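Local coordinates for protein prolyl-ACP dehydrogenase (Oscillatoria sp., PDB 4IRN) that probably uses FAD to oxidise the prolyl group carried by an acyl carrier protein, a step in biosynthesis of the cyanotoxin anatoxin-a, at residues N66-F72 and S237-T243; Q109-C115 and V288-R293; Q143-Y147 and A259-G263; E277-F282 and V339-K343. All coordinates share one frame; numbering follows the deposited sequence.

Starting from the N terminus, 66-72, 109-115 and 143-147 each open a loop in the N-terminal helical region before any of them is closed. Segment 237-243 closes interaction 1, tying helix 63-69 to a loop of the beta region and crossing interactions 2 and 3. Next, 259-263 closes interaction 3, joining helix 141-153 to the edge strand 261-262; this loop is nested inside that of interaction 2. Interaction 4 opens at 277-282, 288-293 then closes interaction 2 by bringing helix 285-304 onto helix 101-114, and 339-343 closes interaction 4 between helices 268-282 and 316-344. Interactions 2 and 4 therefore cross, while 4 follows 1 and 3 in series.

Interaction 1: N66-F72 and S237-T243; sequences NDKEEIF and SKMGMRT
Arg242 lays its guanidinium against the end of helix 63-69, edge to the helix carbonyls and one face to Glu70. Along the edge, NE donates to Asp67 O at 2.8 Å and, more straightly, NH2 to Lys68 O at 3.3 Å, both oxygens near the guanidinium plane. NH1 turns back to its own loop, bonding Lys238 O at 2.9 Å. The side chain bends at chi3 (75°), which swings the flat group across the helix end. Over its face comes Glu70 CG, 3.7 Å from Arg242 NH2, and the Glu70 carboxylate is stacked with its plane only 16° from that of the guanidinium. Glu70 OE1 accepts a 2.7 Å bond from Ser237 OG on its syn side. Glu70, with positive phi, ends the helix in a Schellman motif, Ile71 N bonding Asn66 O. Thr243 packs just beyond the turn, its CG2 3.4 Å from Ile71 O, while its OG1 bonds Asp117. Asp67 crosses the arginine at about a right angle, its salt bridge being with Arg391. The contact joins the N-terminal helical domain to the beta domain; loop 237-243 also touches a second subunit, and the side chain of Lys238 is about 4 Å from a bound FAD. With all three nitrogens engaged, the Arg242 guanidinium is fixed in rotation, and its charge probably complements both the carbonyl end of the helix and the stacked Glu70.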
loop_
_atom_site.group_PDB
_atom_site.type_symbol
_atom_site.label_atom_id
_atom_site.label_comp_id
_atom_site.label_asym_id
_atom_site.label_seq_id
_atom_site.Cartn_x
_atom_site.Cartn_y
_atom_site.Cartn_z
ATOM N N ASN A 66 27.058 3.177 -22.510
ATOM C CA ASN A 66 27.127 1.724 -22.255
ATOM C C ASN A 66 25.733 1.102 -22.062
ATOM O O ASN A 66 25.470 0.001 -22.559
ATOM C CB ASN A 66 28.005 1.408 -21.039
ATOM C CG ASN A 66 29.499 1.437 -21.288
ATOM O OD1 ASN A 66 30.006 2.129 -22.177
ATOM N ND2 ASN A 66 30.242 0.707 -20.464
ATOM N N ASP A 67 24.844 1.825 -21.355
ATOM C CA ASP A 67 23.482 1.370 -21.129
ATOM C C ASP A 67 22.690 1.372 -22.448
ATOM O O ASP A 67 22.041 0.374 -22.767
ATOM C CB ASP A 67 22.794 2.235 -20.065
ATOM C CG ASP A 67 21.342 1.875 -19.836
ATOM O OD1 ASP A 67 21.082 0.918 -19.074
ATOM O OD2 ASP A 67 20.468 2.530 -20.439
ATOM N N LYS A 68 22.758 2.484 -23.207
ATOM C CA LYS A 68 22.071 2.654 -24.486
ATOM C C LYS A 68 22.556 1.626 -25.524
ATOM O O LYS A 68 21.739 0.951 -26.159
ATOM C CB LYS A 68 22.263 4.090 -25.003
ATOM C CG LYS A 68 21.387 4.455 -26.191
ATOM C CD LYS A 68 21.654 5.887 -26.636
ATOM C CE LYS A 68 20.856 6.264 -27.867
ATOM N NZ LYS A 68 21.100 7.672 -28.280
ATOM N N GLU A 69 23.881 1.496 -25.666
ATOM C CA GLU A 69 24.518 0.617 -26.647
ATOM C C GLU A 69 24.695 -0.849 -26.199
ATOM O O GLU A 69 25.110 -1.683 -27.014
ATOM C CB GLU A 69 25.851 1.226 -27.113
ATOM C CG GLU A 69 25.693 2.534 -27.873
ATOM C CD GLU A 69 26.981 3.171 -28.355
ATOM O OE1 GLU A 69 27.987 2.445 -28.546
ATOM O OE2 GLU A 69 26.981 4.410 -28.543
ATOM N N GLU A 70 24.364 -1.157 -24.921
ATOM C CA GLU A 70 24.473 -2.485 -24.303
ATOM C C GLU A 70 25.929 -2.961 -24.259
ATOM O O GLU A 70 26.249 -4.023 -24.793
ATOM C CB GLU A 70 23.557 -3.519 -24.986
ATOM C CG GLU A 70 22.084 -3.151 -24.994
ATOM C CD GLU A 70 21.184 -4.329 -25.290
ATOM O OE1 GLU A 70 20.906 -4.581 -26.483
ATOM O OE2 GLU A 70 20.744 -4.994 -24.326
ATOM N N ILE A 71 26.811 -2.170 -23.619
ATOM C CA ILE A 71 28.247 -2.474 -23.533
ATOM C C ILE A 71 28.658 -3.003 -22.167
ATOM O O ILE A 71 28.547 -2.296 -21.169
ATOM C CB ILE A 71 29.133 -1.277 -24.007
ATOM C CG1 ILE A 71 28.789 -0.843 -25.456
ATOM C CG2 ILE A 71 30.631 -1.584 -23.847
ATOM C CD1 ILE A 71 29.208 0.599 -25.816
ATOM N N PHE A 72 29.162 -4.241 -22.138
ATOM C CA PHE A 72 29.686 -4.859 -20.922
ATOM C C PHE A 72 31.105 -4.298 -20.703
ATOM O O PHE A 72 31.916 -4.306 -21.639
ATOM C CB PHE A 72 29.690 -6.404 -21.041
ATOM C CG PHE A 72 30.551 -7.092 -20.010
ATOM C CD1 PHE A 72 30.112 -7.238 -18.697
ATOM C CD2 PHE A 72 31.818 -7.554 -20.338
ATOM C CE1 PHE A 72 30.926 -7.843 -17.735
ATOM C CE2 PHE A 72 32.634 -8.150 -19.374
ATOM C CZ PHE A 72 32.183 -8.293 -18.080
ATOM N N SER A 237 18.164 -8.327 -25.506
ATOM C CA SER A 237 17.901 -6.937 -25.132
ATOM C C SER A 237 16.828 -6.880 -24.043
ATOM O O SER A 237 15.780 -7.524 -24.164
ATOM C CB SER A 237 17.452 -6.125 -26.343
ATOM O OG SER A 237 18.541 -5.767 -27.177
ATOM N N LYS A 238 17.096 -6.115 -22.978
ATOM C CA LYS A 238 16.191 -5.974 -21.832
ATOM C C LYS A 238 16.078 -4.527 -21.312
ATOM O O LYS A 238 16.843 -3.663 -21.740
ATOM C CB LYS A 238 16.568 -6.961 -20.717
ATOM C CG LYS A 238 18.046 -7.011 -20.450
ATOM C CD LYS A 238 18.443 -8.131 -19.532
ATOM C CE LYS A 238 19.862 -8.546 -19.818
ATOM N NZ LYS A 238 20.839 -7.420 -19.766
ATOM N N MET A 239 15.081 -4.270 -20.431
ATOM C CA MET A 239 14.772 -2.961 -19.837
ATOM C C MET A 239 16.002 -2.274 -19.221
ATOM O O MET A 239 16.387 -1.184 -19.657
ATOM C CB MET A 239 13.624 -3.095 -18.816
ATOM C CG MET A 239 13.238 -1.783 -18.179
ATOM S SD MET A 239 11.717 -1.936 -17.252
ATOM C CE MET A 239 11.122 -0.308 -17.328
ATOM N N GLY A 240 16.574 -2.920 -18.213
ATOM C CA GLY A 240 17.771 -2.473 -17.515
ATOM C C GLY A 240 18.788 -3.592 -17.490
ATOM O O GLY A 240 18.613 -4.594 -18.185
ATOM N N MET A 241 19.853 -3.437 -16.682
ATOM C CA MET A 241 20.973 -4.386 -16.568
ATOM C C MET A 241 21.580 -4.674 -17.958
ATOM O O MET A 241 22.104 -5.760 -18.199
ATOM C CB MET A 241 20.572 -5.681 -15.828
ATOM C CG MET A 241 20.095 -5.471 -14.406
ATOM S SD MET A 241 21.355 -4.844 -13.292
ATOM C CE MET A 241 20.549 -5.060 -11.735
ATOM N N ARG A 242 21.509 -3.669 -18.859
ATOM C CA ARG A 242 21.972 -3.699 -20.252
ATOM C C ARG A 242 23.486 -3.868 -20.420
ATOM O O ARG A 242 23.944 -4.260 -21.494
ATOM C CB ARG A 242 21.438 -2.474 -21.018
ATOM C CG ARG A 242 19.932 -2.548 -21.246
ATOM C CD ARG A 242 19.295 -1.235 -21.645
ATOM N NE ARG A 242 19.560 -0.863 -23.041
ATOM C CZ ARG A 242 18.837 -1.257 -24.092
ATOM N NH1 ARG A 242 17.811 -2.083 -23.933
ATOM N NH2 ARG A 242 19.151 -0.847 -25.309
ATOM N N THR A 243 24.249 -3.622 -19.344
ATOM C CA THR A 243 25.702 -3.755 -19.308
ATOM C C THR A 243 26.104 -5.157 -18.822
ATOM O O THR A 243 27.282 -5.411 -18.563
ATOM C CB THR A 243 26.327 -2.592 -18.533
ATOM O OG1 THR A 243 25.800 -2.607 -17.213
ATOM C CG2 THR A 243 26.047 -1.235 -19.183
HETATM O O HOH W 1 21.303 -0.944 -17.563
#

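Interaction 2: Q109-C115 and V288-R293; sequences QGLGYGC and VGTMER
Gly289 of helix 285-304 lies against Gln109, Gly112 and Tyr113 of helix 101-114 at a glycine-mediated helix crossing. The axes of the two short segments approach to 6.7 Å with a crossing angle of -44°. Gly289 has no side chain to hold the backbones apart, so its CA makes a CA-H...O contact with Gln109 O at 3.2 Å. In the acyl-CoA dehydrogenase fold this crossing joins the N-terminal helical domain to the C-terminal one. Polar groups hold both flanks of it. On one, Gln109 bends at chi2 (-91°), which turns its amide toward Glu292, and NE2 donates to Glu292 OE1 at 2.9 Å, coming from above the carboxylate plane; Gln109 OE1 is taken by Arg48. On the other, Arg293 NH1 bonds two successive carbonyls near the end of helix 101-114: Gly112 O at 2.8 Å, on a lone pair in the carbonyl plane, and Tyr113 O at 2.9 Å, from above the plane of the Tyr113 carbonyl. Arg293 NH2 donates to a water and forms a salt bridge with Glu389. Tyr113 packs with the edge of its ring against Glu292 CB and the Gly289 carbonyl, and its hydroxyl bonds Glu296 further along helix 285-304.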
loop_
_atom_site.group_PDB
_atom_site.type_symbol
_atom_site.label_atom_id
_atom_site.label_comp_id
_atom_site.label_asym_id
_atom_site.label_seq_id
_atom_site.Cartn_x
_atom_site.Cartn_y
_atom_site.Cartn_z
ATOM N N GLN A 109 28.209 -3.560 -0.029
ATOM C CA GLN A 109 27.350 -2.402 0.163
ATOM C C GLN A 109 28.119 -1.162 -0.319
ATOM O O GLN A 109 27.577 -0.376 -1.100
ATOM C CB GLN A 109 26.937 -2.267 1.641
ATOM C CG GLN A 109 25.646 -1.485 1.858
ATOM C CD GLN A 109 25.858 -0.009 2.073
ATOM O OE1 GLN A 109 26.979 0.473 2.239
ATOM N NE2 GLN A 109 24.770 0.741 2.136
ATOM N N GLY A 110 29.420 -1.068 0.024
ATOM C CA GLY A 110 30.335 0.005 -0.365
ATOM C C GLY A 110 30.551 0.073 -1.861
ATOM O O GLY A 110 30.584 1.164 -2.434
ATOM N N LEU A 111 30.667 -1.108 -2.503
ATOM C CA LEU A 111 30.851 -1.227 -3.947
ATOM C C LEU A 111 29.632 -0.672 -4.686
ATOM O O LEU A 111 29.803 0.061 -5.650
ATOM C CB LEU A 111 31.146 -2.696 -4.356
ATOM C CG LEU A 111 31.454 -2.975 -5.846
ATOM C CD1 LEU A 111 32.707 -2.226 -6.337
ATOM C CD2 LEU A 111 31.602 -4.455 -6.103
ATOM N N GLY A 112 28.429 -1.000 -4.203
ATOM C CA GLY A 112 27.168 -0.537 -4.776
ATOM C C GLY A 112 26.997 0.966 -4.697
ATOM O O GLY A 112 26.462 1.570 -5.623
ATOM N N TYR A 113 27.476 1.579 -3.598
ATOM C CA TYR A 113 27.429 3.018 -3.376
ATOM C C TYR A 113 28.409 3.743 -4.326
ATOM O O TYR A 113 28.041 4.757 -4.928
ATOM C CB TYR A 113 27.730 3.348 -1.892
ATOM C CG TYR A 113 27.790 4.836 -1.581
ATOM C CD1 TYR A 113 28.955 5.574 -1.802
ATOM C CD2 TYR A 113 26.667 5.519 -1.109
ATOM C CE1 TYR A 113 28.994 6.954 -1.585
ATOM C CE2 TYR A 113 26.714 6.888 -0.828
ATOM C CZ TYR A 113 27.884 7.599 -1.056
ATOM O OH TYR A 113 27.892 8.966 -0.875
ATOM N N GLY A 114 29.634 3.220 -4.443
ATOM C CA GLY A 114 30.694 3.788 -5.268
ATOM C C GLY A 114 30.617 3.511 -6.756
ATOM O O GLY A 114 31.100 4.317 -7.556
ATOM N N CYS A 115 30.055 2.358 -7.145
ATOM C CA CYS A 115 29.926 1.938 -8.546
ATOM C C CYS A 115 28.497 2.126 -9.037
ATOM O O CYS A 115 27.560 1.585 -8.438
ATOM C CB CYS A 115 30.399 0.499 -8.727
ATOM S SG CYS A 115 30.424 -0.068 -10.446
ATOM N N VAL A 288 21.736 -2.270 -1.749
ATOM C CA VAL A 288 21.579 -1.545 -0.481
ATOM C C VAL A 288 22.459 -0.279 -0.537
ATOM O O VAL A 288 22.027 0.787 -0.082
ATOM C CB VAL A 288 21.882 -2.446 0.759
ATOM C CG1 VAL A 288 21.612 -1.708 2.069
ATOM C CG2 VAL A 288 21.067 -3.741 0.711
ATOM N N GLY A 289 23.649 -0.409 -1.138
ATOM C CA GLY A 289 24.601 0.683 -1.338
ATOM C C GLY A 289 24.081 1.722 -2.308
ATOM O O GLY A 289 24.213 2.925 -2.059
ATOM N N THR A 290 23.444 1.250 -3.406
ATOM C CA THR A 290 22.804 2.068 -4.443
ATOM C C THR A 290 21.656 2.874 -3.811
ATOM O O THR A 290 21.504 4.060 -4.109
ATOM C CB THR A 290 22.309 1.165 -5.586
ATOM O OG1 THR A 290 23.398 0.371 -6.066
ATOM C CG2 THR A 290 21.669 1.941 -6.731
ATOM N N MET A 291 20.880 2.226 -2.917
ATOM C CA MET A 291 19.770 2.827 -2.190
ATOM C C MET A 291 20.269 3.960 -1.294
ATOM O O MET A 291 19.596 4.993 -1.197
ATOM C CB MET A 291 19.038 1.768 -1.355
ATOM C CG MET A 291 18.213 0.780 -2.183
ATOM S SD MET A 291 17.547 -0.603 -1.220
ATOM C CE MET A 291 16.284 0.228 -0.318
ATOM N N GLU A 292 21.461 3.783 -0.668
ATOM C CA GLU A 292 22.099 4.795 0.176
ATOM C C GLU A 292 22.520 5.998 -0.679
ATOM O O GLU A 292 22.336 7.132 -0.239
ATOM C CB GLU A 292 23.307 4.211 0.929
ATOM C CG GLU A 292 23.775 5.053 2.108
ATOM C CD GLU A 292 24.923 4.474 2.916
ATOM O OE1 GLU A 292 24.768 3.357 3.461
ATOM O OE2 GLU A 292 25.969 5.155 3.029
ATOM N N ARG A 293 23.054 5.748 -1.902
ATOM C CA ARG A 293 23.472 6.802 -2.833
ATOM C C ARG A 293 22.285 7.652 -3.296
ATOM O O ARG A 293 22.381 8.880 -3.259
ATOM C CB ARG A 293 24.267 6.251 -4.038
ATOM C CG ARG A 293 24.787 7.363 -4.979
ATOM C CD ARG A 293 25.625 6.865 -6.136
ATOM N NE ARG A 293 24.842 6.107 -7.104
ATOM C CZ ARG A 293 24.947 4.797 -7.289
ATOM N NH1 ARG A 293 25.815 4.088 -6.582
ATOM N NH2 ARG A 293 24.187 4.186 -8.186
HETATM O O HOH W 2 24.874 1.345 -8.341
#

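Interaction 3: Q143-Y147 and A259-G263; sequences QKEKY and ANRLG
Gln143 and Tyr147, one helical turn apart, both set CG beside the backbone N (chi1 -78° and -64°), so their side chains project from helix 141-153 onto 259-263. Gln143 then runs straight out (chi2 174°), and its NE2 spans two carbonyls of the segment, donating to Ala259 O at 2.7 Å and to Arg261 O at 3.0 Å. The Arg261 oxygen lies in the amide plane, although the nitrogen approaches that carbonyl from above; the Ala259 oxygen is tilted out of the amide plane. Tyr147 brings its hydroxyl to Asn260, whose ND2 donates to Tyr147 OH at 2.8 Å. The ring and amide planes cross steeply, and Asn260 OD1 lies at the ring edge, 3.7 Å from Tyr147 CE2. Tyr147 OH also bonds Glu224, and Asn260 ND2 bonds Met222 O, both on strand 218-224. That strand neighbours the short, weakly bonded strand 261-262, outermost in the mixed sheet within this chain, so the N-terminal helical domain is tied to this strand and the turn before it. Gln143 OE1 accepts from Thr140 N, so both ends of the amide have partners, which fixes its flip; the contact is held chiefly by side-chain amides and a phenol.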
loop_
_atom_site.group_PDB
_atom_site.type_symbol
_atom_site.label_atom_id
_atom_site.label_comp_id
_atom_site.label_asym_id
_atom_site.label_seq_id
_atom_site.Cartn_x
_atom_site.Cartn_y
_atom_site.Cartn_z
ATOM N N GLN A 143 38.889 -30.538 -8.276
ATOM C CA GLN A 143 37.943 -29.652 -8.973
ATOM C C GLN A 143 38.137 -28.212 -8.514
ATOM O O GLN A 143 38.119 -27.295 -9.338
ATOM C CB GLN A 143 36.494 -30.086 -8.710
ATOM C CG GLN A 143 36.055 -31.287 -9.533
ATOM C CD GLN A 143 34.685 -31.788 -9.166
ATOM O OE1 GLN A 143 34.241 -31.707 -8.023
ATOM N NE2 GLN A 143 34.008 -32.385 -10.128
ATOM N N LYS A 144 38.329 -28.020 -7.195
ATOM C CA LYS A 144 38.560 -26.718 -6.572
ATOM C C LYS A 144 39.937 -26.157 -6.970
ATOM O O LYS A 144 40.024 -24.993 -7.369
ATOM C CB LYS A 144 38.439 -26.822 -5.049
ATOM C CG LYS A 144 37.013 -27.015 -4.548
ATOM C CD LYS A 144 36.925 -26.852 -3.043
ATOM C CE LYS A 144 37.273 -28.110 -2.285
ATOM N NZ LYS A 144 37.281 -27.868 -0.827
ATOM N N GLU A 145 40.995 -26.992 -6.879
ATOM C CA GLU A 145 42.374 -26.632 -7.226
ATOM C C GLU A 145 42.549 -26.193 -8.671
ATOM O O GLU A 145 43.385 -25.342 -8.940
ATOM C CB GLU A 145 43.331 -27.788 -6.914
ATOM C CG GLU A 145 43.784 -27.875 -5.470
ATOM C CD GLU A 145 44.301 -29.237 -5.064
ATOM O OE1 GLU A 145 44.566 -30.079 -5.951
ATOM O OE2 GLU A 145 44.461 -29.466 -3.845
ATOM N N LYS A 146 41.766 -26.763 -9.590
ATOM C CA LYS A 146 41.810 -26.420 -11.011
ATOM C C LYS A 146 40.989 -25.181 -11.360
ATOM O O LYS A 146 41.519 -24.271 -11.999
ATOM C CB LYS A 146 41.391 -27.614 -11.886
ATOM C CG LYS A 146 41.398 -27.331 -13.388
ATOM C CD LYS A 146 40.855 -28.517 -14.162
ATOM C CE LYS A 146 40.865 -28.277 -15.646
ATOM N NZ LYS A 146 40.339 -29.459 -16.378
ATOM N N TYR A 147 39.694 -25.154 -10.977
ATOM C CA TYR A 147 38.774 -24.086 -11.369
ATOM C C TYR A 147 38.702 -22.819 -10.516
ATOM O O TYR A 147 38.548 -21.734 -11.078
ATOM C CB TYR A 147 37.381 -24.642 -11.681
ATOM C CG TYR A 147 37.348 -25.590 -12.864
ATOM C CD1 TYR A 147 37.595 -25.131 -14.158
ATOM C CD2 TYR A 147 37.014 -26.928 -12.699
ATOM C CE1 TYR A 147 37.537 -25.992 -15.251
ATOM C CE2 TYR A 147 36.950 -27.798 -13.785
ATOM C CZ TYR A 147 37.216 -27.328 -15.062
ATOM O OH TYR A 147 37.155 -28.189 -16.136
ATOM N N ALA A 259 34.499 -36.572 -14.171
ATOM C CA ALA A 259 35.398 -35.811 -13.310
ATOM C C ALA A 259 34.933 -34.362 -13.178
ATOM O O ALA A 259 35.231 -33.721 -12.170
ATOM C CB ALA A 259 36.800 -35.839 -13.886
ATOM N N ASN A 260 34.230 -33.840 -14.213
ATOM C CA ASN A 260 33.714 -32.470 -14.256
ATOM C C ASN A 260 32.272 -32.349 -13.743
ATOM O O ASN A 260 31.679 -31.274 -13.813
ATOM C CB ASN A 260 33.914 -31.841 -15.631
ATOM C CG ASN A 260 35.110 -30.924 -15.729
ATOM O OD1 ASN A 260 36.151 -31.138 -15.109
ATOM N ND2 ASN A 260 34.998 -29.890 -16.550
ATOM N N ARG A 261 31.735 -33.444 -13.183
ATOM C CA ARG A 261 30.410 -33.495 -12.574
ATOM C C ARG A 261 30.527 -32.994 -11.140
ATOM O O ARG A 261 31.274 -33.560 -10.354
ATOM C CB ARG A 261 29.861 -34.943 -12.627
ATOM C CG ARG A 261 28.511 -35.172 -11.971
ATOM C CD ARG A 261 28.193 -36.633 -11.799
ATOM N NE ARG A 261 29.009 -37.198 -10.727
ATOM C CZ ARG A 261 29.319 -38.481 -10.595
ATOM N NH1 ARG A 261 28.980 -39.353 -11.534
ATOM N NH2 ARG A 261 30.045 -38.888 -9.568
ATOM N N LEU A 262 29.806 -31.921 -10.806
ATOM C CA LEU A 262 29.830 -31.336 -9.461
ATOM C C LEU A 262 28.912 -32.154 -8.553
ATOM O O LEU A 262 27.709 -32.265 -8.827
ATOM C CB LEU A 262 29.419 -29.852 -9.493
ATOM C CG LEU A 262 29.748 -29.030 -8.252
ATOM C CD1 LEU A 262 31.240 -28.781 -8.133
ATOM C CD2 LEU A 262 29.027 -27.711 -8.295
ATOM N N GLY A 263 29.512 -32.781 -7.537
ATOM C CA GLY A 263 28.825 -33.662 -6.604
ATOM C C GLY A 263 28.445 -34.996 -7.220
ATOM O O GLY A 263 28.732 -35.261 -8.391
#

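Interaction 4: E277-F282 and V339-K343; sequences EWERGF and VAWMK
Lys343 has the largest share of the buried surface, reaching from helix 316-344 between Trp278 and Phe282 toward Glu277. A bend at chi2 (-55°) sends its methylene chain along the indole of Trp278: CE lies over the ring face, 3.8 Å from the centroid of the five-membered ring and 25° off the normal, a CH-pi contact, while CD is 3.6 Å from Trp278 CZ2. Near the N-H rim of the indole, Lys343 NZ forms a salt bridge with Glu277 OE2 at 2.9 Å, meeting the carboxylate from above its plane; the same oxygen also accepts from Ala349 N. Phe282 fills the other part of the interface. Its CZ touches Val339 CG1 at 3.5 Å, and Ala340 CA lies at its edge, in the ring plane, with Ala340 CB 3.8 Å from Phe282 CE1. Lys343 is buried, and the Glu277 carboxylate probably balances the charge of its ammonium, while the indole covers its aliphatic part. The two short segments run roughly antiparallel, at 150°, their axes coming no nearer than 10.6 Å, inside the C-terminal helical domain; helix 101-114 packs on Trp278, Phe282 and Ala340, and helix 350-375 on Glu277 and Val339.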
loop_
_atom_site.group_PDB
_atom_site.type_symbol
_atom_site.label_atom_id
_atom_site.label_comp_id
_atom_site.label_asym_id
_atom_site.label_seq_id
_atom_site.Cartn_x
_atom_site.Cartn_y
_atom_site.Cartn_z
ATOM N N GLU A 277 20.747 -19.997 -1.573
ATOM C CA GLU A 277 21.007 -19.392 -0.262
ATOM C C GLU A 277 21.980 -18.198 -0.441
ATOM O O GLU A 277 21.667 -17.086 -0.020
ATOM C CB GLU A 277 21.634 -20.420 0.682
ATOM C CG GLU A 277 20.716 -20.901 1.774
ATOM C CD GLU A 277 21.296 -22.082 2.516
ATOM O OE1 GLU A 277 21.038 -23.233 2.096
ATOM O OE2 GLU A 277 22.020 -21.855 3.510
ATOM N N TRP A 278 23.126 -18.428 -1.124
ATOM C CA TRP A 278 24.146 -17.409 -1.365
ATOM C C TRP A 278 23.670 -16.354 -2.336
ATOM O O TRP A 278 23.948 -15.167 -2.127
ATOM C CB TRP A 278 25.457 -18.043 -1.859
ATOM C CG TRP A 278 26.136 -18.904 -0.829
ATOM C CD1 TRP A 278 26.103 -20.263 -0.753
ATOM C CD2 TRP A 278 26.890 -18.458 0.307
ATOM N NE1 TRP A 278 26.790 -20.692 0.359
ATOM C CE2 TRP A 278 27.288 -19.605 1.024
ATOM C CE3 TRP A 278 27.257 -17.196 0.799
ATOM C CZ2 TRP A 278 28.043 -19.533 2.196
ATOM C CZ3 TRP A 278 28.029 -17.125 1.950
ATOM C CH2 TRP A 278 28.414 -18.285 2.634
ATOM N N GLU A 279 22.945 -16.776 -3.391
ATOM C CA GLU A 279 22.438 -15.868 -4.420
ATOM C C GLU A 279 21.421 -14.885 -3.853
ATOM O O GLU A 279 21.697 -13.688 -3.827
ATOM C CB GLU A 279 21.854 -16.648 -5.596
ATOM C CG GLU A 279 21.849 -15.886 -6.912
ATOM C CD GLU A 279 21.207 -16.637 -8.065
ATOM O OE1 GLU A 279 21.456 -17.859 -8.199
ATOM O OE2 GLU A 279 20.470 -15.997 -8.850
ATOM N N ARG A 280 20.284 -15.390 -3.349
ATOM C CA ARG A 280 19.194 -14.583 -2.786
ATOM C C ARG A 280 19.644 -13.618 -1.701
ATOM O O ARG A 280 19.229 -12.461 -1.709
ATOM C CB ARG A 280 18.037 -15.468 -2.278
ATOM C CG ARG A 280 17.240 -16.107 -3.395
ATOM C CD ARG A 280 16.326 -17.187 -2.881
ATOM N NE ARG A 280 15.622 -17.849 -3.979
ATOM C CZ ARG A 280 14.676 -18.767 -3.821
ATOM N NH1 ARG A 280 14.306 -19.147 -2.605
ATOM N NH2 ARG A 280 14.079 -19.300 -4.876
ATOM N N GLY A 281 20.511 -14.089 -0.812
ATOM C CA GLY A 281 20.998 -13.292 0.302
ATOM C C GLY A 281 22.072 -12.270 -0.013
ATOM O O GLY A 281 22.194 -11.286 0.719
ATOM N N PHE A 282 22.887 -12.493 -1.075
ATOM C CA PHE A 282 24.015 -11.611 -1.371
ATOM C C PHE A 282 24.080 -10.897 -2.721
ATOM O O PHE A 282 24.895 -9.981 -2.869
ATOM C CB PHE A 282 25.340 -12.291 -0.987
ATOM C CG PHE A 282 25.320 -12.785 0.442
ATOM C CD1 PHE A 282 25.402 -11.894 1.502
ATOM C CD2 PHE A 282 25.140 -14.132 0.726
ATOM C CE1 PHE A 282 25.316 -12.343 2.812
ATOM C CE2 PHE A 282 25.063 -14.577 2.040
ATOM C CZ PHE A 282 25.148 -13.678 3.071
ATOM N N VAL A 339 21.490 -12.567 7.263
ATOM C CA VAL A 339 21.928 -13.634 6.354
ATOM C C VAL A 339 23.457 -13.768 6.407
ATOM O O VAL A 339 23.971 -14.884 6.536
ATOM C CB VAL A 339 21.429 -13.408 4.900
ATOM C CG1 VAL A 339 21.878 -14.533 3.978
ATOM C CG2 VAL A 339 19.923 -13.290 4.850
ATOM N N ALA A 340 24.171 -12.621 6.319
ATOM C CA ALA A 340 25.629 -12.534 6.383
ATOM C C ALA A 340 26.158 -13.171 7.661
ATOM O O ALA A 340 27.095 -13.960 7.589
ATOM C CB ALA A 340 26.087 -11.081 6.277
ATOM N N TRP A 341 25.511 -12.895 8.809
ATOM C CA TRP A 341 25.882 -13.451 10.109
ATOM C C TRP A 341 25.654 -14.969 10.132
ATOM O O TRP A 341 26.571 -15.718 10.474
ATOM C CB TRP A 341 25.089 -12.765 11.242
ATOM C CG TRP A 341 25.505 -13.198 12.618
ATOM C CD1 TRP A 341 26.525 -12.685 13.362
ATOM C CD2 TRP A 341 24.941 -14.267 13.392
ATOM N NE1 TRP A 341 26.619 -13.350 14.563
ATOM C CE2 TRP A 341 25.663 -14.331 14.605
ATOM C CE3 TRP A 341 23.890 -15.182 13.180
ATOM C CZ2 TRP A 341 25.359 -15.256 15.611
ATOM C CZ3 TRP A 341 23.596 -16.106 14.176
ATOM C CH2 TRP A 341 24.327 -16.134 15.374
ATOM N N MET A 342 24.443 -15.412 9.751
ATOM C CA MET A 342 24.044 -16.819 9.715
ATOM C C MET A 342 24.953 -17.682 8.850
ATOM O O MET A 342 25.375 -18.751 9.296
ATOM C CB MET A 342 22.597 -16.947 9.243
ATOM C CG MET A 342 21.591 -16.530 10.280
ATOM S SD MET A 342 19.936 -16.975 9.747
ATOM C CE MET A 342 19.897 -18.689 10.253
ATOM N N LYS A 343 25.264 -17.213 7.614
ATOM C CA LYS A 343 26.150 -17.913 6.682
ATOM C C LYS A 343 27.601 -17.959 7.178
ATOM O O LYS A 343 28.299 -18.945 6.917
ATOM C CB LYS A 343 26.043 -17.351 5.255
ATOM C CG LYS A 343 24.965 -18.025 4.398
ATOM C CD LYS A 343 25.119 -19.550 4.313
ATOM C CE LYS A 343 24.513 -20.115 3.064
ATOM N NZ LYS A 343 24.811 -21.564 2.919
#